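Local coordinates for GTP pyrophosphokinase (Chlorobaculum tepidum, PDB 3IBW), which probably transfers pyrophosphate from ATP to GTP to make the alarmone pppGpp, the crystallised part being an ACT domain, a module that is usually regulatory, at residues D64-V69 with F73-L78; I36-K41 with F45-M50; S27-N32 with T60-K65. The protein carries 1 engineered substitution. All blocks are in the same frame, centred on the assembly; numbering follows the deposited sequence.

From the N terminus, strand 4-13 and helix 18-28 lead into segment 27-32, which leaves that helix and which contact 3 joins to helix 56-67, closing a long loop. Nested inside that loop, contact 2 closes the short hairpin of strands 32-41 and 44-53. The chain then enters helix 56-67, where contact 1 opens on the very turn that serves contact 3: D64 and K65 belong to both. Contact 1 closes only a short connection, tying the helix to the last strand, 72-78. Contacts 1 and 2 follow in series, at different strands of one sheet, while contact 3 ties the exit of helix 18-28 to helix 56-67. Contacts 2 and 3 also reach the second subunit.

Contact 1: D64-V69 with F73-L78; sequences DKLRKV and FTVERL
R67 and V75 share one bound water, whose oxygen accepts a hydrogen bond from R67 NE at 3.0 Å and another from V75 N at 2.9 Å. A direct bond runs beside this bridge: R67 NH2 donates to V75 O at 3.1 Å, with an N-H...O angle of 155°. Here the donor stands well above the carbonyl plane rather than on a lone pair, and the oxygen is itself somewhat tilted from the guanidinium plane. The third nitrogen turns back to its own helix, NH1 forming a salt bridge to D64 OD1 at 2.8 Å, on the anti side of the carboxylate and close to the guanidinium plane. With all three nitrogens engaged, the group is probably held against rotation, and V75 CB lies over one of its faces. The R67 chain is extended as far as CD and then bends at chi3 (-66°), which swings the guanidinium across to V75. In the βαββαβ ACT fold this is where the second helix, 56-67, packs its last turn on strand 72-78, which follows it after a short loop and is outermost in the sheet within this chain. Strand 72-78 hydrogen-bonds along one edge to strand 4-13, and F73 and T74 both face V11 in a classic beta bulge just ahead of V75. The rest of the contact is apolar. V75 points toward the helix, and its CG2 branch, anti to the carbonyl carbon, presses against the backbone there, 3.6 Å from R67 N. The same methyl meets L66 CB and R67 CB, each at 3.9 Å, so it fits between the roots of two successive helix residues. L66 continues inward to I22 and V25 of helix 18-28, and V75 also packs on M63 and I8.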
ATOM      1  N   ASP A  64      -4.181  -9.264 -13.494  1.00 17.12           N
ATOM      2  CA  ASP A  64      -3.867 -10.690 -13.611  1.00 19.61           C
ATOM      3  C   ASP A  64      -2.769 -11.092 -12.611  1.00 19.28           C
ATOM      4  O   ASP A  64      -2.838 -12.166 -12.019  1.00 20.48           O
ATOM      5  CB  ASP A  64      -3.447 -11.032 -15.046  1.00 20.97           C
ATOM      6  CG  ASP A  64      -4.627 -11.065 -16.002  1.00 26.10           C
ATOM      7  OD1 ASP A  64      -5.783 -10.978 -15.531  1.00 31.87           O
ATOM      8  OD2 ASP A  64      -4.406 -11.191 -17.224  1.00 28.87           O
ATOM      9  N   LYS A  65      -1.766 -10.234 -12.426  1.00 18.27           N
ATOM     10  CA  LYS A  65      -0.689 -10.489 -11.464  1.00 20.36           C
ATOM     11  C   LYS A  65      -1.262 -10.613 -10.047  1.00 19.05           C
ATOM     12  O   LYS A  65      -0.872 -11.492  -9.282  1.00 19.65           O
ATOM     13  CB  LYS A  65       0.331  -9.349 -11.470  1.00 21.94           C
ATOM     14  CG  LYS A  65       1.408  -9.473 -12.531  1.00 31.63           C
ATOM     15  CD  LYS A  65       2.706  -8.830 -12.057  1.00 38.18           C
ATOM     16  CE  LYS A  65       3.401  -9.676 -10.987  1.00 44.12           C
ATOM     17  NZ  LYS A  65       4.552 -10.462 -11.529  1.00 44.31           N
ATOM     18  N   LEU A  66      -2.179  -9.719  -9.698  1.00 14.80           N
ATOM     19  CA  LEU A  66      -2.807  -9.745  -8.381  1.00 15.75           C
ATOM     20  C   LEU A  66      -3.719 -10.958  -8.211  1.00 16.72           C
ATOM     21  O   LEU A  66      -3.758 -11.557  -7.137  1.00 18.51           O
ATOM     22  CB  LEU A  66      -3.635  -8.477  -8.168  1.00 14.16           C
ATOM     23  CG  LEU A  66      -2.841  -7.183  -7.961  1.00 19.82           C
ATOM     24  CD1 LEU A  66      -3.706  -5.982  -8.297  1.00 16.08           C
ATOM     25  CD2 LEU A  66      -2.348  -7.112  -6.523  1.00 15.77           C
ATOM     26  N   ARG A  67      -4.437 -11.329  -9.269  1.00 17.28           N
ATOM     27  CA  ARG A  67      -5.364 -12.451  -9.182  1.00 17.88           C
ATOM     28  C   ARG A  67      -4.646 -13.784  -9.022  1.00 19.23           C
ATOM     29  O   ARG A  67      -5.208 -14.732  -8.472  1.00 19.72           O
ATOM     30  CB  ARG A  67      -6.306 -12.472 -10.406  1.00 17.39           C
ATOM     31  CG  ARG A  67      -7.617 -13.227 -10.163  1.00 21.80           C
ATOM     32  CD  ARG A  67      -8.555 -13.214 -11.375  1.00 20.98           C
ATOM     33  NE  ARG A  67      -9.067 -11.879 -11.685  1.00 22.64           N
ATOM     34  CZ  ARG A  67      -8.545 -11.070 -12.600  1.00 21.83           C
ATOM     35  NH1 ARG A  67      -7.491 -11.460 -13.301  1.00 23.33           N
ATOM     36  NH2 ARG A  67      -9.080  -9.878 -12.821  1.00 20.07           N
ATOM     37  N   LYS A  68      -3.397 -13.847  -9.479  1.00 20.61           N
ATOM     38  CA  LYS A  68      -2.615 -15.071  -9.383  1.00 22.36           C
ATOM     39  C   LYS A  68      -1.980 -15.298  -8.016  1.00 23.90           C
ATOM     40  O   LYS A  68      -1.411 -16.360  -7.767  1.00 25.78           O
ATOM     41  CB  LYS A  68      -1.539 -15.101 -10.474  1.00 23.55           C
ATOM     42  CG  LYS A  68      -2.099 -15.383 -11.862  1.00 29.66           C
ATOM     43  CD  LYS A  68      -1.005 -15.378 -12.922  1.00 39.88           C
ATOM     44  CE  LYS A  68      -1.595 -15.512 -14.319  1.00 43.63           C
ATOM     45  NZ  LYS A  68      -0.766 -14.801 -15.335  1.00 48.92           N
ATOM     46  N   VAL A  69      -2.070 -14.312  -7.131  1.00 18.44           N
ATOM     47  CA  VAL A  69      -1.513 -14.470  -5.794  1.00 17.68           C
ATOM     48  C   VAL A  69      -2.425 -15.409  -4.995  1.00 18.47           C
ATOM     49  O   VAL A  69      -3.603 -15.115  -4.779  1.00 17.50           O
ATOM     50  CB  VAL A  69      -1.403 -13.112  -5.061  1.00 17.43           C
ATOM     51  CG1 VAL A  69      -0.943 -13.333  -3.625  1.00 19.90           C
ATOM     52  CG2 VAL A  69      -0.416 -12.211  -5.798  1.00 15.32           C
ATOM     53  N   PHE A  73      -9.116 -13.686  -3.430  1.00 10.58           N
ATOM     54  CA  PHE A  73     -10.394 -14.228  -3.882  1.00 14.00           C
ATOM     55  C   PHE A  73     -10.853 -13.600  -5.191  1.00 14.00           C
ATOM     56  O   PHE A  73     -11.194 -14.310  -6.135  1.00 12.77           O
ATOM     57  CB  PHE A  73     -11.482 -14.022  -2.827  1.00 13.88           C
ATOM     58  CG  PHE A  73     -11.203 -14.724  -1.531  1.00 18.55           C
ATOM     59  CD1 PHE A  73     -10.747 -16.037  -1.526  1.00 21.95           C
ATOM     60  CD2 PHE A  73     -11.397 -14.076  -0.319  1.00 17.02           C
ATOM     61  CE1 PHE A  73     -10.487 -16.697  -0.328  1.00 27.72           C
ATOM     62  CE2 PHE A  73     -11.136 -14.729   0.885  1.00 23.07           C
ATOM     63  CZ  PHE A  73     -10.680 -16.040   0.878  1.00 22.62           C
ATOM     64  N   THR A  74     -10.842 -12.270  -5.251  1.00 13.80           N
ATOM     65  CA  THR A  74     -11.280 -11.555  -6.447  1.00 12.88           C
ATOM     66  C   THR A  74     -10.446 -10.307  -6.738  1.00 11.85           C
ATOM     67  O   THR A  74      -9.874  -9.704  -5.832  1.00 10.26           O
ATOM     68  CB  THR A  74     -12.764 -11.065  -6.309  1.00 14.29           C
ATOM     69  OG1 THR A  74     -12.873 -10.155  -5.204  1.00 18.12           O
ATOM     70  CG2 THR A  74     -13.719 -12.241  -6.077  1.00 18.44           C
ATOM     71  N   VAL A  75     -10.374  -9.946  -8.015  1.00 10.33           N
ATOM     72  CA  VAL A  75      -9.697  -8.735  -8.460  1.00 10.07           C
ATOM     73  C   VAL A  75     -10.624  -8.227  -9.568  1.00 13.29           C
ATOM     74  O   VAL A  75     -10.917  -8.948 -10.526  1.00 12.78           O
ATOM     75  CB  VAL A  75      -8.291  -8.988  -9.049  1.00 12.05           C
ATOM     76  CG1 VAL A  75      -7.688  -7.657  -9.515  1.00 10.62           C
ATOM     77  CG2 VAL A  75      -7.398  -9.631  -7.998  1.00 11.18           C
ATOM     78  N   GLU A  76     -11.100  -6.998  -9.431  1.00 14.31           N
ATOM     79  CA  GLU A  76     -11.998  -6.424 -10.426  1.00 15.66           C
ATOM     80  C   GLU A  76     -11.640  -4.970 -10.653  1.00 15.54           C
ATOM     81  O   GLU A  76     -11.038  -4.327  -9.789  1.00 14.81           O
ATOM     82  CB  GLU A  76     -13.459  -6.510  -9.942  1.00 18.87           C
ATOM     83  CG  GLU A  76     -13.822  -5.489  -8.854  1.00 26.09           C
ATOM     84  CD  GLU A  76     -15.029  -5.889  -8.005  1.00 39.72           C
ATOM     85  OE1 GLU A  76     -16.168  -5.497  -8.339  1.00 40.53           O
ATOM     86  OE2 GLU A  76     -14.829  -6.617  -7.009  1.00 35.94           O
ATOM     87  N   ARG A  77     -11.988  -4.460 -11.827  1.00 12.68           N
ATOM     88  CA  ARG A  77     -11.749  -3.060 -12.131  1.00 14.57           C
ATOM     89  C   ARG A  77     -12.913  -2.259 -11.526  1.00 18.42           C
ATOM     90  O   ARG A  77     -14.082  -2.643 -11.638  1.00 18.20           O
ATOM     91  CB  ARG A  77     -11.722  -2.832 -13.637  1.00 15.48           C
ATOM     92  CG  ARG A  77     -11.476  -1.391 -14.016  1.00 10.21           C
ATOM     93  CD  ARG A  77     -11.331  -1.272 -15.510  1.00 13.29           C
ATOM     94  NE  ARG A  77     -11.269   0.121 -15.920  1.00 16.38           N
ATOM     95  CZ  ARG A  77     -11.099   0.514 -17.174  1.00 16.10           C
ATOM     96  NH1 ARG A  77     -10.974  -0.391 -18.135  1.00 15.99           N
ATOM     97  NH2 ARG A  77     -11.075   1.808 -17.466  1.00 14.44           N
ATOM     98  N   LEU A  78     -12.579  -1.145 -10.886  1.00 19.97           N
ATOM     99  CA  LEU A  78     -13.565  -0.265 -10.262  1.00 24.39           C
ATOM    100  C   LEU A  78     -13.966   0.847 -11.218  1.00 27.30           C
ATOM    101  O   LEU A  78     -13.168   1.258 -12.060  1.00 28.15           O
ATOM    102  CB  LEU A  78     -12.973   0.401  -9.018  1.00 26.15           C
ATOM    103  CG  LEU A  78     -12.786  -0.403  -7.732  1.00 28.43           C
ATOM    104  CD1 LEU A  78     -12.113   0.467  -6.679  1.00 28.03           C
ATOM    105  CD2 LEU A  78     -14.148  -0.887  -7.237  1.00 23.98           C
TER
HETATM  106  O   HOH W   1     -11.389 -11.887  -9.855  1.00 23.57           O

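Contact 2: I36-K41 with F45-M50; sequences IVLNAK and FTCNLM
L38 and C47 each set their first side-chain branch anti to the backbone N (chi1 -179° and -178°), and this brings L38 CD1 to 4.2 Å from C47 SG. I36 CG2, likewise anti to its N, meets the same sulfur at 4.1 Å, so SG has a carbon from each of two neighbouring same-face residues of the opposite strand. The two segments are the arms of the antiparallel hairpin 32-41/44-53 in the ACT fold. Four backbone hydrogen bonds join them: N and O of V37 pair with O and N of N48, and those of N39 with O and N of T46, at N-to-O distances of 2.9 to 3.0 Å. The non-hydrogen-bonded pair L38-C47 lies between them, with I36-L49 and A40-F45 beyond at the two ends; the side chains of all three pairs face the helices, F45 packing on M18, T19 and I22 of helix 18-28. I36 and L49 lie side by side, pointing the same way, with I36 CG1 3.8 Å from L49 CD1. Along its outer edge, strand 32-41 pairs antiparallel with a strand of the second subunit, so the sheet continues through the dimer, and I36 packs there on I36 of that subunit. On the other face, N48 OD1 is hydrogen-bonded to R9 NH1 of strand 4-13. T46 OG1 is gripped by two waters at 2.8 Å each, one donating to V37 O and the other to N39 O.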
ATOM      1  N   ILE A  36      -4.602   4.307  -2.140  1.00 10.88           N
ATOM      2  CA  ILE A  36      -4.693   2.937  -1.659  1.00 12.09           C
ATOM      3  C   ILE A  36      -5.522   2.998  -0.384  1.00 11.50           C
ATOM      4  O   ILE A  36      -5.214   3.779   0.523  1.00 10.20           O
ATOM      5  CB  ILE A  36      -3.342   2.284  -1.280  1.00 13.86           C
ATOM      6  CG1 ILE A  36      -2.496   2.062  -2.530  1.00 14.64           C
ATOM      7  CG2 ILE A  36      -3.609   0.941  -0.551  1.00 11.87           C
ATOM      8  CD1 ILE A  36      -1.073   1.592  -2.224  1.00 19.29           C
ATOM      9  N   VAL A  37      -6.601   2.222  -0.332  1.00 11.42           N
ATOM     10  CA  VAL A  37      -7.406   2.126   0.881  1.00 10.15           C
ATOM     11  C   VAL A  37      -7.481   0.621   1.152  1.00 11.85           C
ATOM     12  O   VAL A  37      -8.210  -0.109   0.477  1.00  9.85           O
ATOM     13  CB  VAL A  37      -8.820   2.698   0.730  1.00 12.72           C
ATOM     14  CG1 VAL A  37      -9.620   2.411   2.011  1.00 16.62           C
ATOM     15  CG2 VAL A  37      -8.733   4.207   0.479  1.00 17.05           C
ATOM     16  N   LEU A  38      -6.709   0.162   2.134  1.00 10.63           N
ATOM     17  CA  LEU A  38      -6.663  -1.252   2.502  1.00 11.93           C
ATOM     18  C   LEU A  38      -7.113  -1.413   3.943  1.00 11.88           C
ATOM     19  O   LEU A  38      -6.749  -0.616   4.813  1.00 10.91           O
ATOM     20  CB  LEU A  38      -5.237  -1.804   2.328  1.00 13.03           C
ATOM     21  CG  LEU A  38      -5.014  -3.292   2.651  1.00 14.99           C
ATOM     22  CD1 LEU A  38      -3.876  -3.838   1.811  1.00 18.97           C
ATOM     23  CD2 LEU A  38      -4.730  -3.479   4.142  1.00 16.85           C
ATOM     24  N   ASN A  39      -7.909  -2.444   4.189  1.00 11.43           N
ATOM     25  CA  ASN A  39      -8.408  -2.704   5.530  1.00 14.37           C
ATOM     26  C   ASN A  39      -8.510  -4.203   5.725  1.00 14.41           C
ATOM     27  O   ASN A  39      -9.008  -4.905   4.850  1.00 12.29           O
ATOM     28  CB  ASN A  39      -9.783  -2.065   5.715  1.00 17.94           C
ATOM     29  CG  ASN A  39      -9.837  -1.165   6.921  1.00 28.71           C
ATOM     30  OD1 ASN A  39      -9.696  -1.622   8.057  1.00 37.53           O
ATOM     31  ND2 ASN A  39     -10.038   0.126   6.686  1.00 34.67           N
ATOM     32  N   ALA A  40      -8.028  -4.696   6.860  1.00 13.91           N
ATOM     33  CA  ALA A  40      -8.099  -6.123   7.152  1.00 16.38           C
ATOM     34  C   ALA A  40      -9.062  -6.274   8.327  1.00 20.57           C
ATOM     35  O   ALA A  40      -8.865  -5.668   9.383  1.00 22.26           O
ATOM     36  CB  ALA A  40      -6.723  -6.656   7.507  1.00 17.01           C
ATOM     37  N   LYS A  41     -10.094  -7.090   8.136  1.00 24.19           N
ATOM     38  CA  LYS A  41     -11.126  -7.306   9.149  1.00 28.57           C
ATOM     39  C   LYS A  41     -12.008  -8.504   8.791  1.00 28.37           C
ATOM     40  O   LYS A  41     -12.226  -8.790   7.615  1.00 26.79           O
ATOM     41  CB  LYS A  41     -11.996  -6.047   9.234  1.00 30.22           C
ATOM     42  CG  LYS A  41     -13.329  -6.217   9.955  1.00 36.19           C
ATOM     43  CD  LYS A  41     -14.075  -4.895  10.050  1.00 40.30           C
ATOM     44  CE  LYS A  41     -14.417  -4.350   8.673  1.00 45.30           C
ATOM     45  NZ  LYS A  41     -14.743  -2.896   8.711  1.00 53.12           N
ATOM     46  N   PHE A  45      -9.234  -9.175   3.820  1.00 11.56           N
ATOM     47  CA  PHE A  45      -8.753  -7.818   3.624  1.00 10.90           C
ATOM     48  C   PHE A  45      -9.368  -7.348   2.309  1.00 10.07           C
ATOM     49  O   PHE A  45      -9.653  -8.157   1.414  1.00 10.10           O
ATOM     50  CB  PHE A  45      -7.208  -7.743   3.555  1.00 10.60           C
ATOM     51  CG  PHE A  45      -6.628  -8.260   2.270  1.00 11.25           C
ATOM     52  CD1 PHE A  45      -6.611  -7.465   1.127  1.00 16.77           C
ATOM     53  CD2 PHE A  45      -6.156  -9.561   2.188  1.00 14.87           C
ATOM     54  CE1 PHE A  45      -6.149  -7.970  -0.084  1.00 14.52           C
ATOM     55  CE2 PHE A  45      -5.694 -10.079   0.980  1.00 15.11           C
ATOM     56  CZ  PHE A  45      -5.687  -9.279  -0.157  1.00 14.04           C
ATOM     57  N   THR A  46      -9.619  -6.048   2.215  1.00 10.51           N
ATOM     58  CA  THR A  46     -10.134  -5.464   0.990  1.00 10.58           C
ATOM     59  C   THR A  46      -9.139  -4.360   0.663  1.00 11.46           C
ATOM     60  O   THR A  46      -8.553  -3.747   1.562  1.00  8.74           O
ATOM     61  CB  THR A  46     -11.545  -4.860   1.152  1.00 14.60           C
ATOM     62  OG1 THR A  46     -11.535  -3.875   2.187  1.00 15.15           O
ATOM     63  CG2 THR A  46     -12.547  -5.947   1.487  1.00 12.11           C
ATOM     64  N   CYS A  47      -8.932  -4.120  -0.624  1.00 10.06           N
ATOM     65  CA  CYS A  47      -8.000  -3.092  -1.051  1.00 10.51           C
ATOM     66  C   CYS A  47      -8.497  -2.414  -2.312  1.00 10.58           C
ATOM     67  O   CYS A  47      -8.675  -3.076  -3.332  1.00 12.43           O
ATOM     68  CB  CYS A  47      -6.626  -3.705  -1.338  1.00 12.14           C
ATOM     69  SG  CYS A  47      -5.374  -2.491  -1.822  1.00 17.45           S
ATOM     70  N   ASN A  48      -8.742  -1.108  -2.233  1.00 10.20           N
ATOM     71  CA  ASN A  48      -9.166  -0.329  -3.394  1.00 12.71           C
ATOM     72  C   ASN A  48      -7.932   0.488  -3.774  1.00 14.65           C
ATOM     73  O   ASN A  48      -7.394   1.241  -2.962  1.00 13.80           O
ATOM     74  CB  ASN A  48     -10.336   0.597  -3.055  1.00 13.93           C
ATOM     75  CG  ASN A  48     -11.661  -0.137  -2.997  1.00 20.69           C
ATOM     76  OD1 ASN A  48     -11.730  -1.350  -3.208  1.00 20.66           O
ATOM     77  ND2 ASN A  48     -12.725   0.598  -2.714  1.00 24.50           N
ATOM     78  N   LEU A  49      -7.500   0.332  -5.019  1.00 14.47           N
ATOM     79  CA  LEU A  49      -6.316   0.996  -5.539  1.00 15.81           C
ATOM     80  C   LEU A  49      -6.658   1.865  -6.741  1.00 16.07           C
ATOM     81  O   LEU A  49      -7.379   1.420  -7.634  1.00 15.66           O
ATOM     82  CB  LEU A  49      -5.299  -0.084  -5.955  1.00 15.25           C
ATOM     83  CG  LEU A  49      -4.098   0.220  -6.861  1.00 19.98           C
ATOM     84  CD1 LEU A  49      -3.093   1.082  -6.114  1.00 15.52           C
ATOM     85  CD2 LEU A  49      -3.443  -1.087  -7.301  1.00 15.93           C
HETATM   86  N   MSE A  50      -6.179   3.108  -6.745  1.00 13.94           N
HETATM   87  CA  MSE A  50      -6.391   3.997  -7.888  1.00 15.26           C
HETATM   88  C   MSE A  50      -4.990   4.251  -8.423  1.00 12.03           C
HETATM   89  O   MSE A  50      -4.092   4.660  -7.682  1.00 12.48           O
HETATM   90  CB  MSE A  50      -7.023   5.328  -7.480  1.00 17.78           C
HETATM   91  CG  MSE A  50      -8.399   5.198  -6.863  1.00 31.42           C
HETATM   92 SE   MSE A  50      -9.733   4.581  -8.109  1.00 63.04          SE
HETATM   93  CE  MSE A  50      -9.232   5.630  -9.663  1.00 25.71           C
TER
HETATM   94  O   HOH W   2     -10.675  -1.255   1.732  1.00 25.57           O
HETATM   95  O   HOH W   3     -12.199  -4.777   4.742  1.00 37.22           O

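Contact 3: S27-N32 with T60-K65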
ATOM      1  N   SER A  27       3.516  -2.332  -5.001  1.00 15.89           N
ATOM      2  CA  SER A  27       4.677  -1.452  -5.026  1.00 16.86           C
ATOM      3  C   SER A  27       5.580  -1.768  -6.218  1.00 16.25           C
ATOM      4  O   SER A  27       6.163  -0.863  -6.816  1.00 19.40           O
ATOM      5  CB  SER A  27       5.464  -1.566  -3.708  1.00 18.81           C
ATOM      6  OG  SER A  27       6.109  -2.818  -3.576  1.00 29.07           O
ATOM      7  N   LYS A  28       5.681  -3.048  -6.573  1.00 16.30           N
ATOM      8  CA  LYS A  28       6.521  -3.455  -7.693  1.00 19.09           C
ATOM      9  C   LYS A  28       5.924  -3.139  -9.065  1.00 21.60           C
ATOM     10  O   LYS A  28       6.603  -3.239 -10.087  1.00 24.08           O
ATOM     11  CB  LYS A  28       6.899  -4.934  -7.552  1.00 20.15           C
ATOM     12  CG  LYS A  28       7.910  -5.160  -6.425  1.00 25.84           C
ATOM     13  CD  LYS A  28       8.174  -6.639  -6.186  1.00 34.73           C
ATOM     14  CE  LYS A  28       8.957  -6.840  -4.894  1.00 39.53           C
ATOM     15  NZ  LYS A  28       8.794  -8.211  -4.326  1.00 46.23           N
ATOM     16  N   PHE A  29       4.653  -2.753  -9.083  1.00 22.22           N
ATOM     17  CA  PHE A  29       3.993  -2.360 -10.329  1.00 24.63           C
ATOM     18  C   PHE A  29       4.733  -1.191 -10.992  1.00 27.67           C
ATOM     19  O   PHE A  29       5.262  -0.305 -10.314  1.00 26.13           O
ATOM     20  CB  PHE A  29       2.582  -1.831 -10.070  1.00 24.34           C
ATOM     21  CG  PHE A  29       1.555  -2.889  -9.843  1.00 22.48           C
ATOM     22  CD1 PHE A  29       1.807  -4.200 -10.207  1.00 21.76           C
ATOM     23  CD2 PHE A  29       0.306  -2.563  -9.312  1.00 23.81           C
ATOM     24  CE1 PHE A  29       0.848  -5.191 -10.022  1.00 22.74           C
ATOM     25  CE2 PHE A  29      -0.663  -3.549  -9.124  1.00 24.56           C
ATOM     26  CZ  PHE A  29      -0.391  -4.863  -9.489  1.00 17.65           C
ATOM     27  N   ASP A  30       4.748  -1.190 -12.319  1.00 28.90           N
ATOM     28  CA  ASP A  30       5.367  -0.113 -13.082  1.00 34.49           C
ATOM     29  C   ASP A  30       4.269   0.928 -13.394  1.00 34.40           C
ATOM     30  O   ASP A  30       3.894   1.118 -14.554  1.00 36.52           O
ATOM     31  CB  ASP A  30       5.960  -0.671 -14.386  1.00 36.37           C
ATOM     32  CG  ASP A  30       6.536   0.412 -15.287  1.00 42.90           C
ATOM     33  OD1 ASP A  30       7.300   1.270 -14.792  1.00 47.70           O
ATOM     34  OD2 ASP A  30       6.222   0.395 -16.496  1.00 47.07           O
ATOM     35  N   THR A  31       3.740   1.581 -12.353  1.00 32.64           N
ATOM     36  CA  THR A  31       2.716   2.619 -12.525  1.00 31.19           C
ATOM     37  C   THR A  31       2.710   3.673 -11.410  1.00 26.98           C
ATOM     38  O   THR A  31       3.378   3.542 -10.383  1.00 27.47           O
ATOM     39  CB  THR A  31       1.260   2.046 -12.624  1.00 29.08           C
ATOM     40  OG1 THR A  31       0.907   1.393 -11.401  1.00 36.73           O
ATOM     41  CG2 THR A  31       1.132   1.071 -13.786  1.00 36.34           C
ATOM     42  N   ASN A  32       1.938   4.724 -11.648  1.00 25.32           N
ATOM     43  CA  ASN A  32       1.793   5.845 -10.728  1.00 24.92           C
ATOM     44  C   ASN A  32       0.598   5.581  -9.820  1.00 21.89           C
ATOM     45  O   ASN A  32      -0.540   5.608 -10.275  1.00 20.73           O
ATOM     46  CB  ASN A  32       1.564   7.117 -11.546  1.00 27.18           C
ATOM     47  CG  ASN A  32       1.423   8.355 -10.690  1.00 33.45           C
ATOM     48  OD1 ASN A  32       1.639   8.322  -9.478  1.00 39.55           O
ATOM     49  ND2 ASN A  32       1.055   9.462 -11.324  1.00 41.67           N
ATOM     50  N   THR A  60      -4.990  -4.711 -17.416  1.00 12.42           N
ATOM     51  CA  THR A  60      -5.346  -6.120 -17.339  1.00 15.99           C
ATOM     52  C   THR A  60      -4.180  -6.966 -16.812  1.00 16.14           C
ATOM     53  O   THR A  60      -4.391  -7.886 -16.016  1.00 15.20           O
ATOM     54  CB  THR A  60      -5.802  -6.628 -18.726  1.00 17.69           C
ATOM     55  OG1 THR A  60      -6.976  -5.907 -19.117  1.00 17.81           O
ATOM     56  CG2 THR A  60      -6.125  -8.119 -18.688  1.00 22.54           C
ATOM     57  N   THR A  61      -2.954  -6.649 -17.231  1.00 17.38           N
ATOM     58  CA  THR A  61      -1.787  -7.407 -16.778  1.00 16.42           C
ATOM     59  C   THR A  61      -1.519  -7.203 -15.284  1.00 15.39           C
ATOM     60  O   THR A  61      -1.055  -8.118 -14.605  1.00 14.90           O
ATOM     61  CB  THR A  61      -0.510  -7.036 -17.573  1.00 20.31           C
ATOM     62  OG1 THR A  61      -0.062  -5.729 -17.200  1.00 26.47           O
ATOM     63  CG2 THR A  61      -0.796  -7.057 -19.056  1.00 20.25           C
ATOM     64  N   LEU A  62      -1.804  -6.011 -14.767  1.00 13.73           N
ATOM     65  CA  LEU A  62      -1.597  -5.759 -13.343  1.00 13.00           C
ATOM     66  C   LEU A  62      -2.664  -6.521 -12.549  1.00 15.34           C
ATOM     67  O   LEU A  62      -2.370  -7.088 -11.495  1.00 13.10           O
ATOM     68  CB  LEU A  62      -1.692  -4.257 -13.034  1.00 11.82           C
ATOM     69  CG  LEU A  62      -0.771  -3.328 -13.843  1.00 17.66           C
ATOM     70  CD1 LEU A  62      -1.007  -1.873 -13.422  1.00 17.42           C
ATOM     71  CD2 LEU A  62       0.687  -3.721 -13.639  1.00 21.40           C
HETATM   72  N   MSE A  63      -3.901  -6.540 -13.047  1.00 14.08           N
HETATM   73  CA  MSE A  63      -4.966  -7.254 -12.350  1.00 14.10           C
HETATM   74  C   MSE A  63      -4.709  -8.760 -12.378  1.00 16.37           C
HETATM   75  O   MSE A  63      -4.977  -9.451 -11.397  1.00 14.74           O
HETATM   76  CB  MSE A  63      -6.323  -6.915 -12.966  1.00 13.93           C
HETATM   77  CG  MSE A  63      -6.701  -5.458 -12.767  1.00 14.53           C
HETATM   78 SE   MSE A  63      -8.547  -5.140 -13.201  1.00 31.33          SE
HETATM   79  CE  MSE A  63      -8.442  -5.243 -15.114  1.00 18.19           C
ATOM     80  N   ASP A  64      -4.181  -9.264 -13.494  1.00 17.12           N
ATOM     81  CA  ASP A  64      -3.867 -10.690 -13.611  1.00 19.61           C
ATOM     82  C   ASP A  64      -2.769 -11.092 -12.611  1.00 19.28           C
ATOM     83  O   ASP A  64      -2.838 -12.166 -12.019  1.00 20.48           O
ATOM     84  CB  ASP A  64      -3.447 -11.032 -15.046  1.00 20.97           C
ATOM     85  CG  ASP A  64      -4.627 -11.065 -16.002  1.00 26.10           C
ATOM     86  OD1 ASP A  64      -5.783 -10.978 -15.531  1.00 31.87           O
ATOM     87  OD2 ASP A  64      -4.406 -11.191 -17.224  1.00 28.87           O
ATOM     88  N   LYS A  65      -1.766 -10.234 -12.426  1.00 18.27           N
ATOM     89  CA  LYS A  65      -0.689 -10.489 -11.464  1.00 20.36           C
ATOM     90  C   LYS A  65      -1.262 -10.613 -10.047  1.00 19.05           C
ATOM     91  O   LYS A  65      -0.872 -11.492  -9.282  1.00 19.65           O
ATOM     92  CB  LYS A  65       0.331  -9.349 -11.470  1.00 21.94           C
ATOM     93  CG  LYS A  65       1.408  -9.473 -12.531  1.00 31.63           C
ATOM     94  CD  LYS A  65       2.706  -8.830 -12.057  1.00 38.18           C
ATOM     95  CE  LYS A  65       3.401  -9.676 -10.987  1.00 44.12           C
ATOM     96  NZ  LYS A  65       4.552 -10.462 -11.529  1.00 44.31           N
TER
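Segment 27-32 leaves the last turn of helix 18-28, bends through an inverse gamma turn centred on D30, and passes helix residues 60-65 with the CA atoms of F29 and L62 7.2 Å apart. No hydrogen bond crosses between them; the contact is carried by F29, T31 and L62. The CD2 methyl of L62 sits over one face of the F29 ring in a CH-pi contact, 4.0 Å from the ring centroid and 24° off its normal. It is shifted toward the rim, which explains its nearer approach of 3.6 Å to F29 CD1. L62 CB lies over the same face at its far end, 3.8 Å from F29 CZ, while K65 CB stands at the ring's edge, near its plane. In the two-layer α/β sandwich of the ACT fold, this joins the exit of the first helix to the second helix, both lying on the same side of the sheet. The ring also packs on L49 of strand 44-53 and on L66 one helical turn beyond L62. A serine in place of F29 would probably leave L62 CD2 without the ring face it rests on and open a gap between the two helices and L49. L62's other methyl, CD1, meets T31 CG2 tip to tip at 3.7 Å. T31 brings that methyl forward by placing it anti to the carbonyl carbon, with OG1 between the backbone N and the carbonyl carbon (chi1 63°). Both T31 and L62 also touch I51 of strand 44-53, and a weak bond from K58 NZ to D30 O ties the turn to helix 56-67.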